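Local atomic coordinates of PT26-6P (Thermococcus sp., PDB entry 2WB7), a protein that is of unknown function but is encoded by a family of mobile extrachromosomal elements of euryarchaea and combines two immunoglobulin-like domains with a helical domain. Residues F82-D96 with H162-W176. Numbering follows the deposited sequence.
Sequences FNKVHITEVTAYVID and HFEIRVIVKGYQEAW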
loop_
_atom_site.group_PDB
_atom_site.type_symbol
_atom_site.label_atom_id
_atom_site.label_comp_id
_atom_site.label_asym_id
_atom_site.label_seq_id
_atom_site.Cartn_x
_atom_site.Cartn_y
_atom_site.Cartn_z
ATOM N N PHE A 82 49.413 -22.002 3.222
ATOM C CA PHE A 82 49.539 -21.168 4.414
ATOM C C PHE A 82 49.386 -19.711 4.049
ATOM O O PHE A 82 49.379 -18.837 4.920
ATOM C CB PHE A 82 50.911 -21.378 5.065
ATOM C CG PHE A 82 51.392 -22.797 5.002
ATOM C CD1 PHE A 82 51.812 -23.348 3.797
ATOM C CD2 PHE A 82 51.411 -23.587 6.142
ATOM C CE1 PHE A 82 52.241 -24.660 3.734
ATOM C CE2 PHE A 82 51.840 -24.898 6.086
ATOM C CZ PHE A 82 52.253 -25.438 4.880
ATOM N N ASN A 83 49.285 -19.454 2.749
ATOM C CA ASN A 83 49.145 -18.094 2.251
ATOM C C ASN A 83 47.776 -17.500 2.552
ATOM O O ASN A 83 47.088 -16.991 1.670
ATOM C CB ASN A 83 49.454 -18.046 0.758
ATOM C CG ASN A 83 50.934 -18.046 0.487
ATOM O OD1 ASN A 83 51.363 -18.068 -0.658
ATOM N ND2 ASN A 83 51.731 -18.027 1.550
ATOM N N LYS A 84 47.406 -17.560 3.824
ATOM C CA LYS A 84 46.080 -17.167 4.267
ATOM C C LYS A 84 45.751 -15.692 4.037
ATOM O O LYS A 84 46.587 -14.804 4.232
ATOM C CB LYS A 84 45.897 -17.525 5.740
ATOM C CG LYS A 84 45.808 -19.020 5.971
ATOM C CD LYS A 84 45.849 -19.338 7.453
ATOM C CE LYS A 84 45.628 -20.822 7.711
ATOM N NZ LYS A 84 45.597 -21.130 9.176
ATOM N N VAL A 85 44.510 -15.457 3.617
ATOM C CA VAL A 85 43.970 -14.121 3.451
ATOM C C VAL A 85 43.292 -13.688 4.748
ATOM O O VAL A 85 42.425 -14.385 5.253
ATOM C CB VAL A 85 42.946 -14.097 2.315
ATOM C CG1 VAL A 85 42.232 -12.777 2.297
ATOM C CG2 VAL A 85 43.636 -14.352 0.988
ATOM N N HIS A 86 43.718 -12.554 5.299
ATOM C CA HIS A 86 43.101 -11.991 6.507
ATOM C C HIS A 86 42.197 -10.829 6.125
ATOM O O HIS A 86 42.601 -9.964 5.341
ATOM C CB HIS A 86 44.167 -11.459 7.464
ATOM C CG HIS A 86 45.007 -12.521 8.095
ATOM N ND1 HIS A 86 44.933 -12.823 9.437
ATOM C CD2 HIS A 86 45.951 -13.340 7.575
ATOM C CE1 HIS A 86 45.786 -13.791 9.715
ATOM N NE2 HIS A 86 46.419 -14.120 8.604
ATOM N N ILE A 87 40.985 -10.787 6.675
ATOM C CA ILE A 87 40.109 -9.644 6.412
ATOM C C ILE A 87 40.038 -8.774 7.656
ATOM O O ILE A 87 39.611 -9.230 8.719
ATOM C CB ILE A 87 38.716 -10.086 5.958
ATOM C CG1 ILE A 87 38.840 -11.158 4.886
ATOM C CG2 ILE A 87 37.959 -8.918 5.388
ATOM C CD1 ILE A 87 37.508 -11.668 4.419
ATOM N N THR A 88 40.483 -7.529 7.537
ATOM C CA THR A 88 40.614 -6.678 8.719
ATOM C C THR A 88 39.415 -5.779 8.925
ATOM O O THR A 88 39.114 -5.362 10.057
ATOM C CB THR A 88 41.843 -5.784 8.639
ATOM O OG1 THR A 88 42.935 -6.537 8.105
ATOM C CG2 THR A 88 42.208 -5.279 10.036
ATOM N N GLU A 89 38.735 -5.476 7.827
ATOM C CA GLU A 89 37.615 -4.570 7.891
ATOM C C GLU A 89 36.837 -4.576 6.599
ATOM O O GLU A 89 37.381 -4.290 5.539
ATOM C CB GLU A 89 38.113 -3.154 8.171
ATOM C CG GLU A 89 37.028 -2.107 8.113
ATOM C CD GLU A 89 37.570 -0.732 7.777
ATOM O OE1 GLU A 89 37.863 -0.489 6.584
ATOM O OE2 GLU A 89 37.692 0.106 8.703
ATOM N N VAL A 90 35.555 -4.915 6.690
ATOM C CA VAL A 90 34.652 -4.732 5.566
ATOM C C VAL A 90 33.680 -3.605 5.887
ATOM O O VAL A 90 33.186 -3.472 7.014
ATOM C CB VAL A 90 33.884 -6.012 5.211
ATOM C CG1 VAL A 90 32.965 -5.766 4.010
ATOM C CG2 VAL A 90 34.853 -7.151 4.930
ATOM N N THR A 91 33.432 -2.782 4.881
ATOM C CA THR A 91 32.603 -1.612 5.027
ATOM C C THR A 91 31.633 -1.537 3.862
ATOM O O THR A 91 32.046 -1.571 2.704
ATOM C CB THR A 91 33.473 -0.343 5.054
ATOM O OG1 THR A 91 34.084 -0.216 6.339
ATOM C CG2 THR A 91 32.651 0.898 4.758
ATOM N N ALA A 92 30.342 -1.448 4.167
ATOM C CA ALA A 92 29.342 -1.226 3.126
ATOM C C ALA A 92 28.420 -0.038 3.437
ATOM O O ALA A 92 28.157 0.299 4.600
ATOM C CB ALA A 92 28.538 -2.493 2.867
ATOM N N TYR A 93 27.941 0.596 2.377
ATOM C CA TYR A 93 27.054 1.734 2.510
ATOM C C TYR A 93 26.345 2.038 1.198
ATOM O O TYR A 93 26.697 1.501 0.136
ATOM C CB TYR A 93 27.819 2.967 2.994
ATOM C CG TYR A 93 29.013 3.321 2.141
ATOM C CD1 TYR A 93 30.305 3.007 2.552
ATOM C CD2 TYR A 93 28.850 3.965 0.923
ATOM C CE1 TYR A 93 31.398 3.327 1.769
ATOM C CE2 TYR A 93 29.929 4.288 0.138
ATOM C CZ TYR A 93 31.199 3.973 0.561
ATOM O OH TYR A 93 32.273 4.305 -0.235
ATOM N N VAL A 94 25.331 2.894 1.296
ATOM C CA VAL A 94 24.559 3.336 0.148
ATOM C C VAL A 94 25.115 4.676 -0.280
ATOM O O VAL A 94 25.473 5.501 0.560
ATOM C CB VAL A 94 23.067 3.485 0.499
ATOM C CG1 VAL A 94 22.359 4.376 -0.507
ATOM C CG2 VAL A 94 22.399 2.121 0.581
ATOM N N ILE A 95 25.217 4.892 -1.581
ATOM C CA ILE A 95 25.737 6.157 -2.063
ATOM C C ILE A 95 24.795 6.766 -3.092
ATOM O O ILE A 95 24.331 6.081 -4.005
ATOM C CB ILE A 95 27.181 6.000 -2.632
ATOM C CG1 ILE A 95 27.684 7.326 -3.202
ATOM C CG2 ILE A 95 27.237 4.906 -3.689
ATOM C CD1 ILE A 95 29.095 7.267 -3.722
ATOM N N ASP A 96 24.488 8.046 -2.932
ATOM C CA ASP A 96 23.605 8.713 -3.889
ATOM C C ASP A 96 24.415 9.361 -5.000
ATOM O O ASP A 96 25.643 9.339 -4.982
ATOM C CB ASP A 96 22.710 9.754 -3.208
ATOM C CG ASP A 96 23.496 10.922 -2.643
ATOM O OD1 ASP A 96 22.952 11.600 -1.746
ATOM O OD2 ASP A 96 24.653 11.153 -3.076
ATOM N N HIS A 162 17.534 7.677 -6.834
ATOM C CA HIS A 162 18.572 6.817 -7.425
ATOM C C HIS A 162 19.741 6.646 -6.456
ATOM O O HIS A 162 20.164 7.611 -5.830
ATOM C CB HIS A 162 19.098 7.426 -8.731
ATOM C CG HIS A 162 18.253 7.120 -9.928
ATOM N ND1 HIS A 162 18.444 7.728 -11.151
ATOM C CD2 HIS A 162 17.207 6.275 -10.086
ATOM C CE1 HIS A 162 17.562 7.256 -12.016
ATOM N NE2 HIS A 162 16.803 6.368 -11.397
ATOM N N PHE A 163 20.270 5.431 -6.344
ATOM C CA PHE A 163 21.370 5.150 -5.416
ATOM C C PHE A 163 22.133 3.895 -5.858
ATOM O O PHE A 163 21.677 3.165 -6.742
ATOM C CB PHE A 163 20.824 4.909 -4.005
ATOM C CG PHE A 163 20.117 3.591 -3.862
ATOM C CD1 PHE A 163 20.771 2.487 -3.321
ATOM C CD2 PHE A 163 18.806 3.441 -4.300
ATOM C CE1 PHE A 163 20.125 1.261 -3.210
ATOM C CE2 PHE A 163 18.161 2.220 -4.194
ATOM C CZ PHE A 163 18.822 1.130 -3.645
ATOM N N GLU A 164 23.288 3.657 -5.233
ATOM C CA GLU A 164 24.050 2.433 -5.434
ATOM C C GLU A 164 24.656 1.980 -4.119
ATOM O O GLU A 164 24.858 2.782 -3.211
ATOM C CB GLU A 164 25.167 2.641 -6.466
ATOM C CG GLU A 164 24.695 3.028 -7.864
ATOM C CD GLU A 164 24.126 1.860 -8.637
ATOM O OE1 GLU A 164 24.348 0.712 -8.205
ATOM O OE2 GLU A 164 23.459 2.081 -9.673
ATOM N N ILE A 165 24.942 0.690 -4.020
ATOM C CA ILE A 165 25.665 0.161 -2.877
ATOM C C ILE A 165 27.133 -0.097 -3.223
ATOM O O ILE A 165 27.461 -0.601 -4.297
ATOM C CB ILE A 165 25.038 -1.145 -2.363
ATOM C CG1 ILE A 165 23.562 -0.929 -2.043
ATOM C CG2 ILE A 165 25.771 -1.639 -1.122
ATOM C CD1 ILE A 165 22.863 -2.190 -1.596
ATOM N N ARG A 166 28.025 0.255 -2.316
ATOM C CA ARG A 166 29.406 -0.129 -2.514
ATOM C C ARG A 166 30.047 -0.741 -1.264
ATOM O O ARG A 166 29.688 -0.415 -0.118
ATOM C CB ARG A 166 30.234 1.018 -3.116
ATOM C CG ARG A 166 30.723 2.083 -2.144
ATOM C CD ARG A 166 31.888 2.875 -2.783
ATOM N NE ARG A 166 31.581 3.428 -4.113
ATOM C CZ ARG A 166 31.726 4.714 -4.450
ATOM N NH1 ARG A 166 32.172 5.594 -3.559
ATOM N NH2 ARG A 166 31.430 5.127 -5.676
ATOM N N VAL A 167 30.976 -1.661 -1.512
ATOM C CA VAL A 167 31.627 -2.431 -0.465
ATOM C C VAL A 167 33.142 -2.266 -0.530
ATOM O O VAL A 167 33.733 -2.196 -1.614
ATOM C CB VAL A 167 31.293 -3.925 -0.597
ATOM C CG1 VAL A 167 31.812 -4.701 0.613
ATOM C CG2 VAL A 167 29.788 -4.118 -0.763
ATOM N N ILE A 168 33.776 -2.205 0.632
ATOM C CA ILE A 168 35.220 -2.071 0.683
ATOM C C ILE A 168 35.807 -3.106 1.622
ATOM O O ILE A 168 35.468 -3.154 2.803
ATOM C CB ILE A 168 35.637 -0.658 1.101
ATOM C CG1 ILE A 168 35.137 0.341 0.055
ATOM C CG2 ILE A 168 37.152 -0.573 1.266
ATOM C CD1 ILE A 168 35.624 1.777 0.258
ATOM N N VAL A 169 36.670 -3.955 1.071
ATOM C CA VAL A 169 37.324 -4.988 1.855
ATOM C C VAL A 169 38.803 -4.660 2.013
ATOM O O VAL A 169 39.493 -4.317 1.042
ATOM C CB VAL A 169 37.163 -6.396 1.227
ATOM C CG1 VAL A 169 37.586 -7.487 2.227
ATOM C CG2 VAL A 169 35.733 -6.602 0.740
ATOM N N LYS A 170 39.279 -4.784 3.243
ATOM C CA LYS A 170 40.659 -4.495 3.554
ATOM C C LYS A 170 41.254 -5.612 4.394
ATOM O O LYS A 170 40.551 -6.277 5.167
ATOM C CB LYS A 170 40.757 -3.168 4.298
ATOM C CG LYS A 170 40.334 -1.979 3.464
ATOM C CD LYS A 170 40.556 -0.675 4.216
ATOM C CE LYS A 170 40.096 0.508 3.378
ATOM N NZ LYS A 170 40.251 1.804 4.110
ATOM N N GLY A 171 42.558 -5.810 4.234
ATOM C CA GLY A 171 43.291 -6.818 4.978
ATOM C C GLY A 171 44.568 -7.160 4.245
ATOM O O GLY A 171 44.992 -6.419 3.348
ATOM N N TYR A 172 45.176 -8.289 4.600
ATOM C CA TYR A 172 46.447 -8.676 4.000
ATOM C C TYR A 172 46.585 -10.170 3.754
ATOM O O TYR A 172 46.049 -10.987 4.508
ATOM C CB TYR A 172 47.585 -8.237 4.902
ATOM C CG TYR A 172 47.581 -8.937 6.242
ATOM C CD1 TYR A 172 48.161 -10.189 6.395
ATOM C CD2 TYR A 172 47.001 -8.343 7.350
ATOM C CE1 TYR A 172 48.167 -10.825 7.615
ATOM C CE2 TYR A 172 47.004 -8.971 8.576
ATOM C CZ TYR A 172 47.589 -10.210 8.706
ATOM O OH TYR A 172 47.590 -10.846 9.931
ATOM N N GLN A 173 47.329 -10.523 2.707
ATOM C CA GLN A 173 47.644 -11.921 2.448
ATOM C C GLN A 173 49.031 -12.292 2.958
ATOM O O GLN A 173 49.993 -11.531 2.795
ATOM C CB GLN A 173 47.544 -12.256 0.966
ATOM C CG GLN A 173 47.572 -13.746 0.718
ATOM C CD GLN A 173 47.248 -14.096 -0.709
ATOM O OE1 GLN A 173 47.157 -13.216 -1.567
ATOM N NE2 GLN A 173 47.081 -15.394 -0.982
ATOM N N GLU A 174 49.126 -13.470 3.572
ATOM C CA GLU A 174 50.404 -13.997 4.008
ATOM C C GLU A 174 51.168 -14.587 2.824
ATOM O O GLU A 174 50.581 -15.250 1.960
ATOM C CB GLU A 174 50.201 -15.069 5.065
ATOM C CG GLU A 174 49.617 -14.561 6.375
ATOM C CD GLU A 174 49.490 -15.669 7.420
ATOM O OE1 GLU A 174 48.379 -15.865 7.963
ATOM O OE2 GLU A 174 50.499 -16.356 7.693
ATOM N N ALA A 175 52.475 -14.326 2.789
ATOM C CA ALA A 175 53.372 -14.927 1.806
ATOM C C ALA A 175 54.332 -15.862 2.538
ATOM O O ALA A 175 54.984 -15.452 3.492
ATOM C CB ALA A 175 54.142 -13.838 1.067
ATOM N N TRP A 176 54.407 -17.115 2.102
ATOM C CA TRP A 176 55.293 -18.100 2.723
ATOM C C TRP A 176 56.273 -18.670 1.694
ATOM O O TRP A 176 55.884 -18.937 0.558
ATOM C CB TRP A 176 54.477 -19.236 3.357
ATOM C CG TRP A 176 53.724 -18.840 4.608
ATOM C CD1 TRP A 176 52.715 -17.924 4.698
ATOM C CD2 TRP A 176 53.918 -19.353 5.943
ATOM N NE1 TRP A 176 52.268 -17.834 6.000
ATOM C CE2 TRP A 176 52.987 -18.699 6.783
ATOM C CE3 TRP A 176 54.788 -20.295 6.509
ATOM C CZ2 TRP A 176 52.907 -18.954 8.158
ATOM C CZ3 TRP A 176 54.704 -20.548 7.879
ATOM C CH2 TRP A 176 53.769 -19.878 8.685
#
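Val169 CG1 meets two side chains of the facing strand, Ile87 CG2 at 3.5 Å and Val90 CG2 at 3.9 Å. It is directed there by its first torsion, which sets CG1 opposite the backbone N (chi1 -167°). The same buried face continues through Val90 against Val167 and through Val94, whose CG1 approaches Phe163 CD1; Ile71 and Leu73 of strand 66-75 cover it at Ala92 and Ile87. Strand 85-96 pairs antiparallel with strand 163-178 in a sheet of the first immunoglobulin-like domain, bonded in pairs from Thr91–Ile168 to Ile95–Glu164. A classic beta bulge interrupts the ladder where Thr88 and Glu89 both face Lys170, the Thr88 N to Lys170 O bond measuring 2.7 Å. On the other face, Arg166 CG lies above the CE2–CZ side of the Tyr93 ring, off its rim and 3.3 Å from Tyr93 CZ, while the guanidinium of Arg166 reaches a salt bridge with Glu213. Beyond the bulge, the His86 and Tyr172 rings form an offset stack, centroids 4.4 Å apart and planes 17° apart. Glu174 OE1 lies in the plane of the His86 ring and accepts from His86 NE2 at 2.7 Å, on its anti side and somewhat out of the carboxylate plane. A leucine in place of His86 would probably cost Tyr172 its stacking partner and leave Glu174 OE1 without this donor. The carboxylate's other oxygen, Glu174 OE2, accepts from Trp176 NE1, while Phe82 CB sits over the indole's five-membered ring.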